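Local coordinates for quinoline 2-oxidoreductase large subunit (Pseudomonas putida, PDB 1T3Q), which hydroxylates quinoline at carbon 2 as a molybdenum hydroxylase of the xanthine dehydrogenase family, using a Mo-molybdopterin cytosine dinucleotide cofactor, at the interface of chains A and B. Residues are numbered along the deposited sequence; one frame, centred on the assembly and turned at random. Chains: chain A/B, quinoline 2-oxidoreductase large subunit.

Contact 1: the interface of chains A and B. Residues chain A 21, 24-25, 28, 30; chain B 211-214.
In this xanthine dehydrogenase-family large subunit, B:Glu211, the last residue of strand 205-211, and the loop B:Trp212-B:Thr214 after it plug against helix 23-27 and the following loop in chain A; the contact is probably part of the natural dimer interface. B:Thr213 is the plug, burying the most surface in the patch. Its OG1, in the crowded position between backbone N and carbonyl carbon (chi1 61°), is turned to B:Glu211 OE1, while its methyl CG2, anti to the carbonyl carbon, meets A:Thr28 OG1 tip to tip. That hydroxyl turns back to donate to the A:Thr24 carbonyl on a lone pair. B:Thr213 CB lies 3.6 Å from A:Arg25 CA. The same methyl sits over one face of the neighbouring indole, B:Trp212, above its centre, CG2 being 3.5 Å from the ring plane. The far rim of the indole touches the methyls of A:Thr24 and A:Thr28.

The charged part is just as compact. A:Arg30 comes in extended from CG to NE, and its NH2 makes a salt-bridging hydrogen bond of 2.9 Å to the syn lone pair of B:Glu211 OE1. Besides A:Arg30 NH2, that oxygen takes B:Thr213 N on its anti lone pair, and B:Thr213 OG1, 2.6 Å from OE1, from above the carboxylate plane. Such crowding would be expected to keep the acid ionised. The pyrrole nitrogen NE1 of B:Trp212 lies over one face of the guanidinium, near its rim, with the planes 65° apart.

Toward A:Arg21 the fit loosens. Water 1 joins the subunits there, 2.8 Å from B:Thr213 O and 2.7 Å from A:Arg21 O, and it also bonds to A:Arg25 N and NH1. The extended A:Arg25 arm crosses obliquely past B:Thr214, A:Arg25 NH1 lying 4.1 Å from B:Thr214 CG2.

Contact 2: the interface of chains A and B. Residues chain A 3, 471, 482-484, 542, 631; chain B 610-613.
A:Thr482 and B:Asp613 bury the most surface in this patch, with B:Tyr610 next, in an interface that is probably that of the natural dimer. A:Thr482 holds CG2 anti to its backbone N and OG1 beside it (chi1 -74°). OG1 accepts the backbone N-H of B:Asp613 at 2.8 Å, 155° at the hydrogen, while CG2 packs on B:Asp613 CB. The backbone N of A:Thr482 reaches B:Phe611 O through water 2.

B:Asp613 turns its carboxylate away from its own N, CG anti to it (chi1 171°). Its OD2 takes A:Lys3 NZ on the anti lone pair, a salt bridge of 2.6 Å. A:Asp631 OD2 holds the same ammonium from within chain A, 3.1 Å from A:Lys3 NZ, so the lysine sits between two acids and would probably offset their repulsion. A:Thr471 holds that acid with OG1 on OD2, from above the carboxylate plane, and with its backbone N on OD1.

B:Tyr610 lays its CD2-CE2 side over the imidazole of A:His484, CE2 standing 3.6 Å above the centre of the ring. An alanine in place of A:His484 would probably lose this contact over the imidazole face and leave the tyrosine less firmly placed. Nearby, A:Phe542 and B:Phe611 cross obliquely, ring carbon to ring carbon.

In chain B the site is the end of helix 602-611 running into 3-10 helix 613-615; in chain A it gathers the N-terminal 3-10 helix 2-4 and the loop leading to strand 486-491.

Contact 1: the interface of chains A and B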
loop_
_atom_site.group_PDB
_atom_site.type_symbol
_atom_site.label_atom_id
_atom_site.label_comp_id
_atom_site.label_asym_id
_atom_site.label_seq_id
_atom_site.Cartn_x
_atom_site.Cartn_y
_atom_site.Cartn_z
ATOM N N ARG A 21 -11.636 17.342 -8.275
ATOM C CA ARG A 21 -11.518 15.937 -8.617
ATOM C C ARG A 21 -11.577 15.035 -7.382
ATOM O O ARG A 21 -11.942 13.865 -7.486
ATOM C CB ARG A 21 -10.229 15.686 -9.412
ATOM C CG ARG A 21 -8.973 16.271 -8.805
ATOM C CD ARG A 21 -7.795 16.160 -9.774
ATOM N NE ARG A 21 -8.029 16.888 -11.024
ATOM C CZ ARG A 21 -7.146 16.969 -12.018
ATOM N NH1 ARG A 21 -7.440 17.646 -13.120
ATOM N NH2 ARG A 21 -5.965 16.374 -11.910
ATOM N N THR A 24 -15.434 13.262 -5.704
ATOM C CA THR A 24 -16.101 12.000 -5.990
ATOM C C THR A 24 -15.819 10.902 -4.972
ATOM O O THR A 24 -16.744 10.226 -4.523
ATOM C CB THR A 24 -15.779 11.520 -7.419
ATOM O OG1 THR A 24 -16.144 12.553 -8.345
ATOM C CG2 THR A 24 -16.579 10.267 -7.759
ATOM N N ARG A 25 -14.564 10.720 -4.579
ATOM C CA ARG A 25 -14.296 9.686 -3.592
ATOM C C ARG A 25 -14.774 10.126 -2.208
ATOM O O ARG A 25 -15.195 9.302 -1.398
ATOM C CB ARG A 25 -12.801 9.326 -3.548
ATOM C CG ARG A 25 -11.871 10.379 -2.965
ATOM C CD ARG A 25 -10.458 9.781 -2.828
ATOM N NE ARG A 25 -9.456 10.737 -2.352
ATOM C CZ ARG A 25 -8.936 11.715 -3.090
ATOM N NH1 ARG A 25 -9.323 11.880 -4.351
ATOM N NH2 ARG A 25 -8.013 12.520 -2.570
ATOM N N THR A 28 -18.600 9.464 -1.735
ATOM C CA THR A 28 -19.038 8.077 -1.811
ATOM C C THR A 28 -18.491 7.195 -0.699
ATOM O O THR A 28 -18.604 5.969 -0.762
ATOM C CB THR A 28 -18.630 7.463 -3.149
ATOM O OG1 THR A 28 -17.215 7.626 -3.331
ATOM C CG2 THR A 28 -19.380 8.146 -4.298
ATOM N N ARG A 30 -15.427 6.816 -0.049
ATOM C CA ARG A 30 -14.177 6.210 -0.480
ATOM C C ARG A 30 -12.929 7.058 -0.243
ATOM O O ARG A 30 -11.887 6.843 -0.865
ATOM C CB ARG A 30 -14.275 5.801 -1.944
ATOM C CG ARG A 30 -15.356 4.761 -2.183
ATOM C CD ARG A 30 -15.112 4.020 -3.478
ATOM N NE ARG A 30 -16.140 3.018 -3.735
ATOM C CZ ARG A 30 -16.044 2.084 -4.673
ATOM N NH1 ARG A 30 -17.028 1.208 -4.846
ATOM N NH2 ARG A 30 -14.960 2.022 -5.434
ATOM N N GLU B 211 -10.144 2.088 -9.558
ATOM C CA GLU B 211 -10.986 2.876 -8.661
ATOM C C GLU B 211 -11.777 3.897 -9.469
ATOM O O GLU B 211 -11.222 4.897 -9.930
ATOM C CB GLU B 211 -10.104 3.589 -7.629
ATOM C CG GLU B 211 -10.866 4.478 -6.659
ATOM C CD GLU B 211 -12.011 3.737 -6.001
ATOM O OE1 GLU B 211 -13.160 4.213 -6.099
ATOM O OE2 GLU B 211 -11.760 2.676 -5.394
ATOM N N TRP B 212 -13.075 3.664 -9.632
ATOM C CA TRP B 212 -13.880 4.582 -10.426
ATOM C C TRP B 212 -13.984 5.999 -9.878
ATOM O O TRP B 212 -14.096 6.947 -10.653
ATOM C CB TRP B 212 -15.293 4.018 -10.664
ATOM C CG TRP B 212 -16.228 4.093 -9.492
ATOM C CD1 TRP B 212 -16.424 3.140 -8.535
ATOM C CD2 TRP B 212 -17.131 5.161 -9.186
ATOM N NE1 TRP B 212 -17.399 3.546 -7.654
ATOM C CE2 TRP B 212 -17.850 4.784 -8.031
ATOM C CE3 TRP B 212 -17.404 6.401 -9.777
ATOM C CZ2 TRP B 212 -18.826 5.604 -7.455
ATOM C CZ3 TRP B 212 -18.379 7.220 -9.201
ATOM C CH2 TRP B 212 -19.075 6.813 -8.054
ATOM N N THR B 213 -13.935 6.163 -8.556
ATOM C CA THR B 213 -14.060 7.503 -7.986
ATOM C C THR B 213 -12.876 8.431 -8.274
ATOM O O THR B 213 -12.968 9.638 -8.055
ATOM C CB THR B 213 -14.300 7.458 -6.452
ATOM O OG1 THR B 213 -13.194 6.823 -5.799
ATOM C CG2 THR B 213 -15.584 6.692 -6.138
ATOM N N THR B 214 -11.773 7.869 -8.763
ATOM C CA THR B 214 -10.585 8.657 -9.092
ATOM C C THR B 214 -10.138 8.359 -10.523
ATOM O O THR B 214 -9.295 9.066 -11.084
ATOM C CB THR B 214 -9.410 8.318 -8.155
ATOM O OG1 THR B 214 -9.041 6.943 -8.335
ATOM C CG2 THR B 214 -9.802 8.557 -6.708
HETATM O O HOH W 1 -12.001 11.487 -6.238
#

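Contact 2: the interface of chains A and B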
loop_
_atom_site.group_PDB
_atom_site.type_symbol
_atom_site.label_atom_id
_atom_site.label_comp_id
_atom_site.label_asym_id
_atom_site.label_seq_id
_atom_site.Cartn_x
_atom_site.Cartn_y
_atom_site.Cartn_z
ATOM N N LYS A 3 16.106 29.477 -7.149
ATOM C CA LYS A 3 14.842 29.184 -6.474
ATOM C C LYS A 3 13.874 30.365 -6.536
ATOM O O LYS A 3 12.677 30.204 -6.295
ATOM C CB LYS A 3 15.091 28.794 -5.011
ATOM C CG LYS A 3 15.666 29.905 -4.147
ATOM C CD LYS A 3 15.886 29.428 -2.718
ATOM C CE LYS A 3 16.341 30.560 -1.818
ATOM N NZ LYS A 3 16.405 30.128 -0.396
ATOM N N THR A 471 11.551 31.747 3.184
ATOM C CA THR A 471 12.691 32.327 3.887
ATOM C C THR A 471 12.581 33.827 4.145
ATOM O O THR A 471 12.779 34.280 5.273
ATOM C CB THR A 471 13.990 32.073 3.109
ATOM O OG1 THR A 471 14.087 30.678 2.798
ATOM C CG2 THR A 471 15.208 32.500 3.943
ATOM N N THR A 482 15.296 29.090 6.814
ATOM C CA THR A 482 15.414 28.912 5.373
ATOM C C THR A 482 14.442 27.796 4.996
ATOM O O THR A 482 14.433 26.739 5.620
ATOM C CB THR A 482 16.838 28.482 4.962
ATOM O OG1 THR A 482 17.726 29.600 5.074
ATOM C CG2 THR A 482 16.856 27.973 3.525
ATOM N N THR A 483 13.612 28.029 3.987
ATOM C CA THR A 483 12.668 27.001 3.572
ATOM C C THR A 483 13.185 26.281 2.339
ATOM O O THR A 483 14.109 26.748 1.683
ATOM C CB THR A 483 11.281 27.596 3.249
ATOM O OG1 THR A 483 11.423 28.644 2.280
ATOM C CG2 THR A 483 10.637 28.150 4.515
ATOM N N HIS A 484 12.585 25.134 2.038
ATOM C CA HIS A 484 12.958 24.344 0.874
ATOM C C HIS A 484 11.673 23.658 0.425
ATOM O O HIS A 484 11.030 22.966 1.212
ATOM C CB HIS A 484 14.027 23.313 1.257
ATOM C CG HIS A 484 14.670 22.637 0.085
ATOM N ND1 HIS A 484 14.053 21.633 -0.632
ATOM C CD2 HIS A 484 15.881 22.820 -0.492
ATOM C CE1 HIS A 484 14.857 21.226 -1.598
ATOM N NE2 HIS A 484 15.973 21.931 -1.534
ATOM N N PHE A 542 8.368 22.039 2.959
ATOM C CA PHE A 542 7.869 22.364 4.286
ATOM C C PHE A 542 6.373 22.098 4.464
ATOM O O PHE A 542 5.865 22.135 5.582
ATOM C CB PHE A 542 8.201 23.825 4.613
ATOM C CG PHE A 542 9.608 24.032 5.119
ATOM C CD1 PHE A 542 10.694 23.438 4.477
ATOM C CD2 PHE A 542 9.847 24.817 6.247
ATOM C CE1 PHE A 542 11.995 23.618 4.952
ATOM C CE2 PHE A 542 11.152 25.005 6.731
ATOM C CZ PHE A 542 12.225 24.404 6.082
ATOM N N ASP A 631 11.313 29.474 -3.815
ATOM C CA ASP A 631 11.215 30.293 -2.619
ATOM C C ASP A 631 11.076 31.728 -3.132
ATOM O O ASP A 631 11.948 32.219 -3.837
ATOM C CB ASP A 631 12.504 30.110 -1.801
ATOM C CG ASP A 631 12.426 30.720 -0.412
ATOM O OD1 ASP A 631 11.307 30.962 0.085
ATOM O OD2 ASP A 631 13.500 30.937 0.192
ATOM N N TYR B 610 20.146 22.900 2.268
ATOM C CA TYR B 610 18.720 22.880 2.575
ATOM C C TYR B 610 18.239 24.000 3.488
ATOM O O TYR B 610 17.239 24.657 3.203
ATOM C CB TYR B 610 18.323 21.553 3.250
ATOM C CG TYR B 610 18.003 20.418 2.305
ATOM C CD1 TYR B 610 19.002 19.571 1.836
ATOM C CD2 TYR B 610 16.695 20.207 1.864
ATOM C CE1 TYR B 610 18.711 18.540 0.947
ATOM C CE2 TYR B 610 16.392 19.181 0.974
ATOM C CZ TYR B 610 17.402 18.352 0.517
ATOM O OH TYR B 610 17.113 17.358 -0.387
ATOM N N PHE B 611 18.963 24.222 4.581
ATOM C CA PHE B 611 18.527 25.178 5.581
ATOM C C PHE B 611 19.364 26.418 5.911
ATOM O O PHE B 611 19.043 27.126 6.861
ATOM C CB PHE B 611 18.268 24.399 6.871
ATOM C CG PHE B 611 17.485 23.125 6.662
ATOM C CD1 PHE B 611 18.006 21.899 7.062
ATOM C CD2 PHE B 611 16.223 23.155 6.074
ATOM C CE1 PHE B 611 17.279 20.714 6.880
ATOM C CE2 PHE B 611 15.490 21.976 5.888
ATOM C CZ PHE B 611 16.020 20.756 6.293
ATOM N N ALA B 612 20.416 26.692 5.148
ATOM C CA ALA B 612 21.248 27.867 5.425
ATOM C C ALA B 612 21.395 28.757 4.192
ATOM O O ALA B 612 22.466 28.858 3.588
ATOM C CB ALA B 612 22.620 27.430 5.939
ATOM N N ASP B 613 20.282 29.396 3.852
ATOM C CA ASP B 613 20.129 30.305 2.722
ATOM C C ASP B 613 21.245 31.351 2.587
ATOM O O ASP B 613 21.619 31.725 1.475
ATOM C CB ASP B 613 18.753 30.974 2.872
ATOM C CG ASP B 613 18.523 32.097 1.909
ATOM O OD1 ASP B 613 19.127 33.172 2.098
ATOM O OD2 ASP B 613 17.724 31.911 0.969
HETATM O O HOH W 2 16.810 27.409 8.726
#

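The centres of contact 1 and contact 2 lie about 36 Å apart, and the two share no residue or secondary-structure element. Contact 1 pairs the helix 23-27 region of chain A with the end of strand 205-211 of chain B; contact 2 uses the extreme N-terminus and later segments of chain A against the end of helix 602-611. Because the interface is two-fold symmetric, each has a twin with the chains exchanged. The two large subunits are therefore fastened at well-separated places, which would be expected to resist rocking between them within the six-chain assembly.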